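Local structure of Tae4 (Agrobacterium tumefaciens, 6IJF) at residues N12-S16 against I50-I54; I112-N116 against F158-S164; G131-L135 against A146-Y150. The protein probably acts as a peptidoglycan amidase toxin, an effector delivered by the type VI secretion system and bound by its cognate immunity protein Tai4. The contacts are given in a common frame with arbitrary orientation. Numbering follows the deposited sequence.

Contact 1 (N12-S16 against I50-I54)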
loop_
_atom_site.group_PDB
_atom_site.type_symbol
_atom_site.label_atom_id
_atom_site.label_comp_id
_atom_site.label_asym_id
_atom_site.label_seq_id
_atom_site.Cartn_x
_atom_site.Cartn_y
_atom_site.Cartn_z
ATOM N N ASN C 12 -17.643 -3.605 21.722
ATOM C CA ASN C 12 -18.598 -4.664 21.277
ATOM C C ASN C 12 -18.547 -4.921 19.761
ATOM O O ASN C 12 -19.330 -5.781 19.280
ATOM C CB ASN C 12 -20.010 -4.304 21.726
ATOM C CG ASN C 12 -20.216 -4.556 23.208
ATOM O OD1 ASN C 12 -20.930 -3.806 23.894
ATOM N ND2 ASN C 12 -19.642 -5.642 23.695
ATOM N N TYR C 13 -17.714 -4.198 19.020
ATOM C CA TYR C 13 -17.719 -4.241 17.528
ATOM C C TYR C 13 -16.784 -5.348 17.038
ATOM O O TYR C 13 -15.583 -5.333 17.332
ATOM C CB TYR C 13 -17.356 -2.874 16.937
ATOM C CG TYR C 13 -17.226 -2.892 15.427
ATOM C CD1 TYR C 13 -18.332 -2.774 14.602
ATOM C CD2 TYR C 13 -15.993 -3.076 14.823
ATOM C CE1 TYR C 13 -18.218 -2.819 13.228
ATOM C CE2 TYR C 13 -15.855 -3.081 13.441
ATOM C CZ TYR C 13 -16.974 -2.968 12.637
ATOM O OH TYR C 13 -16.821 -3.061 11.281
ATOM N N PRO C 14 -17.283 -6.320 16.246
ATOM C CA PRO C 14 -16.419 -7.297 15.573
ATOM C C PRO C 14 -15.890 -6.786 14.222
ATOM O O PRO C 14 -16.668 -6.512 13.291
ATOM C CB PRO C 14 -17.374 -8.495 15.440
ATOM C CG PRO C 14 -18.701 -7.854 15.153
ATOM C CD PRO C 14 -18.698 -6.536 15.917
ATOM N N SER C 15 -14.577 -6.633 14.105
ATOM C CA SER C 15 -13.925 -6.037 12.913
ATOM C C SER C 15 -13.690 -7.099 11.836
ATOM O O SER C 15 -13.389 -8.262 12.176
ATOM C CB SER C 15 -12.649 -5.339 13.336
ATOM O OG SER C 15 -11.847 -5.000 12.209
ATOM N N SER C 16 -13.755 -6.732 10.554
ATOM C CA SER C 16 -13.363 -7.614 9.420
ATOM C C SER C 16 -11.863 -7.466 9.083
ATOM O O SER C 16 -11.399 -8.119 8.116
ATOM C CB SER C 16 -14.222 -7.348 8.191
ATOM O OG SER C 16 -14.177 -5.989 7.849
ATOM N N ILE C 50 -24.145 -5.829 9.439
ATOM C CA ILE C 50 -24.205 -6.904 10.486
ATOM C C ILE C 50 -23.272 -6.545 11.651
ATOM O O ILE C 50 -23.685 -6.598 12.833
ATOM C CB ILE C 50 -23.831 -8.269 9.881
ATOM C CG1 ILE C 50 -24.784 -8.665 8.758
ATOM C CG2 ILE C 50 -23.764 -9.339 10.955
ATOM C CD1 ILE C 50 -24.262 -9.788 7.882
ATOM N N ARG C 51 -22.040 -6.159 11.338
ATOM C CA ARG C 51 -21.014 -5.892 12.379
ATOM C C ARG C 51 -21.450 -4.675 13.196
ATOM O O ARG C 51 -21.378 -4.717 14.445
ATOM C CB ARG C 51 -19.631 -5.749 11.727
ATOM C CG ARG C 51 -19.159 -7.033 11.075
ATOM C CD ARG C 51 -17.874 -6.874 10.276
ATOM N NE ARG C 51 -17.459 -8.127 9.674
ATOM C CZ ARG C 51 -16.734 -9.056 10.293
ATOM N NH1 ARG C 51 -16.366 -8.874 11.552
ATOM N NH2 ARG C 51 -16.351 -10.135 9.638
ATOM N N VAL C 52 -21.940 -3.611 12.545
ATOM C CA VAL C 52 -22.401 -2.407 13.297
ATOM C C VAL C 52 -23.677 -2.735 14.099
ATOM O O VAL C 52 -23.751 -2.304 15.290
ATOM C CB VAL C 52 -22.558 -1.173 12.392
ATOM C CG1 VAL C 52 -23.238 -0.032 13.154
ATOM C CG2 VAL C 52 -21.207 -0.714 11.842
ATOM N N SER C 53 -24.620 -3.483 13.532
ATOM C CA SER C 53 -25.846 -3.953 14.261
ATOM C C SER C 53 -25.448 -4.665 15.559
ATOM O O SER C 53 -25.952 -4.295 16.633
ATOM C CB SER C 53 -26.690 -4.870 13.414
ATOM O OG SER C 53 -27.170 -4.239 12.260
ATOM N N ILE C 54 -24.490 -5.587 15.492
ATOM C CA ILE C 54 -24.054 -6.410 16.664
ATOM C C ILE C 54 -23.458 -5.503 17.740
ATOM O O ILE C 54 -23.797 -5.689 18.935
ATOM C CB ILE C 54 -23.092 -7.510 16.210
ATOM C CG1 ILE C 54 -23.872 -8.577 15.454
ATOM C CG2 ILE C 54 -22.325 -8.084 17.386
ATOM C CD1 ILE C 54 -23.033 -9.491 14.621
#
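In this papain-like (clan CA) fold, the extended loop that follows helix 6-11 runs along the helix 48-58, whose first residue, Cys-48, is the probable nucleophile. At the start of the loop the carbonyl of Asn-12 meets the helix loosely, its O lying 4.2 Å from Ile-54 CG2. The ring of Tyr-13 comes closer: its CE1 is 3.6 Å from Arg-51 CB and 3.9 Å from Val-52 CG2, so the ring packs against the helix while its hydroxyl continues beyond to hydrogen-bond Ser-147. Next, Pro-14 sets its ring against the helix, with CD 4.2 Å from Ile-54 CG2, and Leu-29 of helix 26-33 touches both of these side chains. The carbonyl of Pro-14 faces Arg-51, the main polar link between helix and loop: Arg-51 NH1 donates to Pro-14 O at 2.9 Å, with an N-H...O angle of 163°. Fully extended through chi2 and chi3, Arg-51 reaches past Pro-14, while Thr-47 and Leu-24 O take its NE and NH2. Ser-15 turns its CB away from the helix, and its OG is bonded to Ala-146 O. At Ser-16 the backbone N stands over one face of the guanidinium, and Ser-16 CB lies 3.6 Å from Arg-51 NE.

Contact 2 (I112-N116 against F158-S164)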
loop_
_atom_site.group_PDB
_atom_site.type_symbol
_atom_site.label_atom_id
_atom_site.label_comp_id
_atom_site.label_asym_id
_atom_site.label_seq_id
_atom_site.Cartn_x
_atom_site.Cartn_y
_atom_site.Cartn_z
ATOM N N ILE C 112 -14.305 15.151 10.777
ATOM C CA ILE C 112 -14.274 14.194 11.929
ATOM C C ILE C 112 -13.327 14.752 13.009
ATOM O O ILE C 112 -13.729 14.780 14.166
ATOM C CB ILE C 112 -13.857 12.781 11.469
ATOM C CG1 ILE C 112 -14.941 12.152 10.577
ATOM C CG2 ILE C 112 -13.527 11.898 12.661
ATOM C CD1 ILE C 112 -14.526 10.910 9.834
ATOM N N GLY C 113 -12.101 15.134 12.632
ATOM C CA GLY C 113 -11.141 15.733 13.571
ATOM C C GLY C 113 -10.740 14.741 14.643
ATOM O O GLY C 113 -10.400 13.589 14.283
ATOM N N ALA C 114 -10.820 15.139 15.916
ATOM C CA ALA C 114 -10.415 14.288 17.059
ATOM C C ALA C 114 -11.637 13.521 17.595
ATOM O O ALA C 114 -11.496 12.799 18.593
ATOM C CB ALA C 114 -9.734 15.124 18.126
ATOM N N ARG C 115 -12.772 13.632 16.913
ATOM C CA ARG C 115 -14.058 13.031 17.352
ATOM C C ARG C 115 -14.052 11.541 16.975
ATOM O O ARG C 115 -13.238 11.116 16.105
ATOM C CB ARG C 115 -15.237 13.849 16.811
ATOM C CG ARG C 115 -15.155 15.340 17.144
ATOM C CD ARG C 115 -16.333 16.152 16.657
ATOM N NE ARG C 115 -16.429 16.171 15.203
ATOM C CZ ARG C 115 -17.552 16.405 14.530
ATOM N NH1 ARG C 115 -18.672 16.641 15.184
ATOM N NH2 ARG C 115 -17.578 16.397 13.212
ATOM N N ASN C 116 -14.844 10.768 17.714
ATOM C CA ASN C 116 -15.090 9.326 17.512
ATOM C C ASN C 116 -16.585 9.192 17.231
ATOM O O ASN C 116 -17.385 10.014 17.747
ATOM C CB ASN C 116 -14.681 8.483 18.720
ATOM C CG ASN C 116 -13.286 8.763 19.232
ATOM O OD1 ASN C 116 -13.084 8.928 20.436
ATOM N ND2 ASN C 116 -12.306 8.787 18.351
ATOM N N PHE C 158 -20.974 11.441 9.134
ATOM C CA PHE C 158 -20.354 11.233 10.464
ATOM C C PHE C 158 -21.361 11.565 11.563
ATOM O O PHE C 158 -21.880 12.694 11.603
ATOM C CB PHE C 158 -19.101 12.091 10.583
ATOM C CG PHE C 158 -18.399 11.918 11.892
ATOM C CD1 PHE C 158 -18.072 10.660 12.344
ATOM C CD2 PHE C 158 -18.104 13.018 12.693
ATOM C CE1 PHE C 158 -17.462 10.485 13.577
ATOM C CE2 PHE C 158 -17.487 12.844 13.923
ATOM C CZ PHE C 158 -17.157 11.579 14.357
ATOM N N TRP C 159 -21.580 10.614 12.468
ATOM C CA TRP C 159 -22.324 10.814 13.749
ATOM C C TRP C 159 -21.339 10.815 14.913
ATOM O O TRP C 159 -20.876 9.756 15.333
ATOM C CB TRP C 159 -23.335 9.695 13.944
ATOM C CG TRP C 159 -24.436 9.578 12.938
ATOM C CD1 TRP C 159 -25.660 10.160 13.027
ATOM C CD2 TRP C 159 -24.496 8.717 11.783
ATOM N NE1 TRP C 159 -26.463 9.751 12.001
ATOM C CE2 TRP C 159 -25.797 8.831 11.245
ATOM C CE3 TRP C 159 -23.601 7.848 11.156
ATOM C CZ2 TRP C 159 -26.187 8.175 10.088
ATOM C CZ3 TRP C 159 -24.004 7.175 10.035
ATOM C CH2 TRP C 159 -25.278 7.332 9.504
ATOM N N PRO C 160 -20.970 11.985 15.478
ATOM C CA PRO C 160 -20.056 12.017 16.622
ATOM C C PRO C 160 -20.712 11.455 17.898
ATOM O O PRO C 160 -21.876 11.679 18.069
ATOM C CB PRO C 160 -19.727 13.508 16.783
ATOM C CG PRO C 160 -20.897 14.215 16.169
ATOM C CD PRO C 160 -21.405 13.324 15.054
ATOM N N LEU C 161 -19.963 10.707 18.711
ATOM C CA LEU C 161 -20.410 10.121 20.005
ATOM C C LEU C 161 -19.422 10.459 21.130
ATOM O O LEU C 161 -19.810 10.467 22.322
ATOM C CB LEU C 161 -20.514 8.605 19.833
ATOM C CG LEU C 161 -21.614 8.127 18.904
ATOM C CD1 LEU C 161 -21.590 6.622 18.856
ATOM C CD2 LEU C 161 -22.993 8.645 19.323
ATOM N N GLN C 162 -18.154 10.638 20.780
ATOM C CA GLN C 162 -17.041 11.028 21.693
ATOM C C GLN C 162 -16.205 12.116 20.983
ATOM O O GLN C 162 -16.252 12.185 19.716
ATOM C CB GLN C 162 -16.169 9.800 22.017
ATOM C CG GLN C 162 -15.437 9.892 23.348
ATOM C CD GLN C 162 -15.118 8.514 23.872
ATOM O OE1 GLN C 162 -14.272 7.817 23.321
ATOM N NE2 GLN C 162 -15.823 8.096 24.917
ATOM N N ALA C 163 -15.497 12.958 21.746
ATOM C CA ALA C 163 -14.642 14.046 21.220
ATOM C C ALA C 163 -13.173 13.763 21.578
ATOM O O ALA C 163 -12.327 14.653 21.350
ATOM C CB ALA C 163 -15.123 15.372 21.763
ATOM N N SER C 164 -12.886 12.553 22.082
ATOM C CA SER C 164 -11.597 12.205 22.738
ATOM C C SER C 164 -11.441 10.687 22.843
ATOM O O SER C 164 -10.641 10.185 22.070
ATOM C CB SER C 164 -11.509 12.871 24.103
ATOM O OG SER C 164 -11.246 14.258 23.968
#
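A classic beta bulge joins the start of strand 116-122 to the C-terminal end of the chain, which runs on from strand 155-160; the two are neighbouring inner strands of the antiparallel sheet of this papain-like fold. Leu-161 and Gln-162 both face Asn-116, whose carbonyl O accepts Leu-161 N at 2.8 Å and Gln-162 N at 3.2 Å. The antiparallel hydrogen-bonded pair of Asn-116 and Gln-162 is completed by Asn-116 N, which donates to Gln-162 O at 2.8 Å. Around this core the backbones also meet through CA-H...O contacts, Arg-115 CA to Gln-162 O at 3.3 Å and Pro-160 CA to Asn-116 O at 3.5 Å. The bulge falls where the chain turns a corner at Leu-161, and Phe-6 of helix 6-11 touches the side chains of Asn-116, Leu-161 and Gln-162.

Strand 116-122 is entered from helix 108-112 through a type II' turn from Ile-112 to Arg-115, in which Gly-113 takes the positive phi and Arg-115 N bonds to Ile-112 O at 3.1 Å. The turn brings two side chains onto Phe-158. Ile-112 CG1 sits over the face of the Phe-158 ring, 3.8 Å from its centroid, in a CH-pi contact. Arg-115 approaches the ring edge instead, and its guanidinium is held by a salt bridge to Asp-101 and a hydrogen bond to Gly-111 O. The same Arg-115 side chain folds back so that its NE donates to Ile-112 O at 3.2 Å, while its NH2 lies 3.5 Å from Phe-158 CD2.

Contact 3 (G131-L135 against A146-Y150)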
loop_
_atom_site.group_PDB
_atom_site.type_symbol
_atom_site.label_atom_id
_atom_site.label_comp_id
_atom_site.label_asym_id
_atom_site.label_seq_id
_atom_site.Cartn_x
_atom_site.Cartn_y
_atom_site.Cartn_z
ATOM N N GLY C 131 -22.776 1.189 0.084
ATOM C CA GLY C 131 -21.531 1.738 0.638
ATOM C C GLY C 131 -21.149 0.999 1.904
ATOM O O GLY C 131 -21.429 -0.206 1.996
ATOM N N HIS C 132 -20.434 1.669 2.797
ATOM C CA HIS C 132 -19.769 1.035 3.962
ATOM C C HIS C 132 -20.154 1.821 5.200
ATOM O O HIS C 132 -20.092 3.061 5.175
ATOM C CB HIS C 132 -18.252 0.995 3.758
ATOM C CG HIS C 132 -17.512 0.359 4.885
ATOM N ND1 HIS C 132 -17.618 -0.983 5.145
ATOM C CD2 HIS C 132 -16.685 0.883 5.822
ATOM C CE1 HIS C 132 -16.880 -1.275 6.209
ATOM N NE2 HIS C 132 -16.273 -0.151 6.628
ATOM N N ILE C 133 -20.547 1.110 6.247
ATOM C CA ILE C 133 -20.798 1.732 7.574
ATOM C C ILE C 133 -19.871 1.093 8.601
ATOM O O ILE C 133 -19.561 -0.124 8.474
ATOM C CB ILE C 133 -22.293 1.617 7.925
ATOM C CG1 ILE C 133 -22.620 2.515 9.106
ATOM C CG2 ILE C 133 -22.714 0.158 8.121
ATOM C CD1 ILE C 133 -24.101 2.724 9.302
ATOM N N ASP C 134 -19.380 1.892 9.538
ATOM C CA ASP C 134 -18.240 1.475 10.379
ATOM C C ASP C 134 -18.196 2.408 11.580
ATOM O O ASP C 134 -18.995 3.358 11.643
ATOM C CB ASP C 134 -16.925 1.516 9.575
ATOM C CG ASP C 134 -15.855 0.534 10.021
ATOM O OD1 ASP C 134 -15.829 0.181 11.209
ATOM O OD2 ASP C 134 -15.111 0.061 9.157
ATOM N N LEU C 135 -17.302 2.105 12.511
ATOM C CA LEU C 135 -16.943 2.983 13.644
ATOM C C LEU C 135 -15.604 3.620 13.337
ATOM O O LEU C 135 -14.721 2.968 12.769
ATOM C CB LEU C 135 -16.835 2.182 14.954
ATOM C CG LEU C 135 -18.076 1.366 15.340
ATOM C CD1 LEU C 135 -17.913 0.773 16.708
ATOM C CD2 LEU C 135 -19.356 2.180 15.247
ATOM N N ALA C 146 -12.678 0.988 12.192
ATOM C CA ALA C 146 -12.538 -0.323 12.852
ATOM C C ALA C 146 -12.341 -1.432 11.816
ATOM O O ALA C 146 -11.534 -2.351 12.096
ATOM C CB ALA C 146 -13.729 -0.563 13.748
ATOM N N SER C 147 -13.038 -1.374 10.676
ATOM C CA SER C 147 -12.931 -2.380 9.593
ATOM C C SER C 147 -12.277 -1.821 8.324
ATOM O O SER C 147 -11.363 -2.484 7.790
ATOM C CB SER C 147 -14.259 -2.979 9.284
ATOM O OG SER C 147 -14.608 -3.921 10.246
ATOM N N ALA C 148 -12.704 -0.666 7.822
ATOM C CA ALA C 148 -12.158 -0.094 6.573
ATOM C C ALA C 148 -12.697 1.314 6.372
ATOM O O ALA C 148 -13.834 1.557 6.762
ATOM C CB ALA C 148 -12.578 -0.986 5.418
ATOM N N CYS C 149 -11.932 2.198 5.757
ATOM C CA CYS C 149 -12.390 3.559 5.373
ATOM C C CYS C 149 -12.475 3.602 3.837
ATOM O O CYS C 149 -11.652 2.942 3.169
ATOM C CB CYS C 149 -11.476 4.652 5.941
ATOM S SG CYS C 149 -9.840 4.484 5.226
ATOM N N TYR C 150 -13.440 4.323 3.271
ATOM C CA TYR C 150 -13.641 4.433 1.800
ATOM C C TYR C 150 -13.815 5.910 1.438
ATOM O O TYR C 150 -14.917 6.367 1.141
ATOM C CB TYR C 150 -14.847 3.615 1.343
ATOM C CG TYR C 150 -14.571 2.143 1.317
ATOM C CD1 TYR C 150 -13.946 1.558 0.228
ATOM C CD2 TYR C 150 -14.917 1.339 2.389
ATOM C CE1 TYR C 150 -13.707 0.198 0.183
ATOM C CE2 TYR C 150 -14.667 -0.021 2.360
ATOM C CZ TYR C 150 -14.082 -0.596 1.250
ATOM O OH TYR C 150 -13.801 -1.924 1.261
#
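The imidazole of His-132 receives the edge of Tyr-150 on its face, an offset edge-to-face pair with centroids 5.3 Å apart and planes at 65°. His-132 and Asp-134 are consistent with the catalytic histidine and acid of a papain-like Cys-His-Asp triad, for which Cys-48 would be the nucleophile. His-132 NE2 donates to Asp-134 OD2 at 2.8 Å, a bond that would orient the imidazole. Two consecutive backbone amides of the 146-150 loop point at the carboxylate: Ala-148 N donates to OD2 of Asp-134 at 2.8 Å, and Ser-147 N to the same OD2 at 2.9 Å and, weakly, to OD1 at 3.2 Å. Tai4 reaches this site, with one of its rings meeting His-132 and one of its polar side chains hydrogen-bonding Tyr-150 OH. Cys-149 points away from the strand and forms a disulfide with Cys-145. At the other end of the contact the backbones join directly, Ala-146 N donating to Leu-135 O at 2.9 Å.

In the fold
Contacts 1 and 3 are buried near the centre of the chain, their own centres 11 Å apart, and they touch: the Tyr-13 and Ser-15 side chains of contact 1 reach the 146-150 loop of contact 3, so the N-terminal loop ties helix 48-58 to the loop behind the probable catalytic acid. Contact 2 is peripheral and partly exposed, about 8 Å from contact 1 and 5 Å from contact 3 at the nearest atoms. It shares the five-stranded sheet with contact 3, which is nested within the loop that contact 2 closes. Their chemistry differs accordingly: one arginine and apolar packing in contact 1, mainly backbone pairing in contact 2, and amide-to-carboxylate bonding in contact 3.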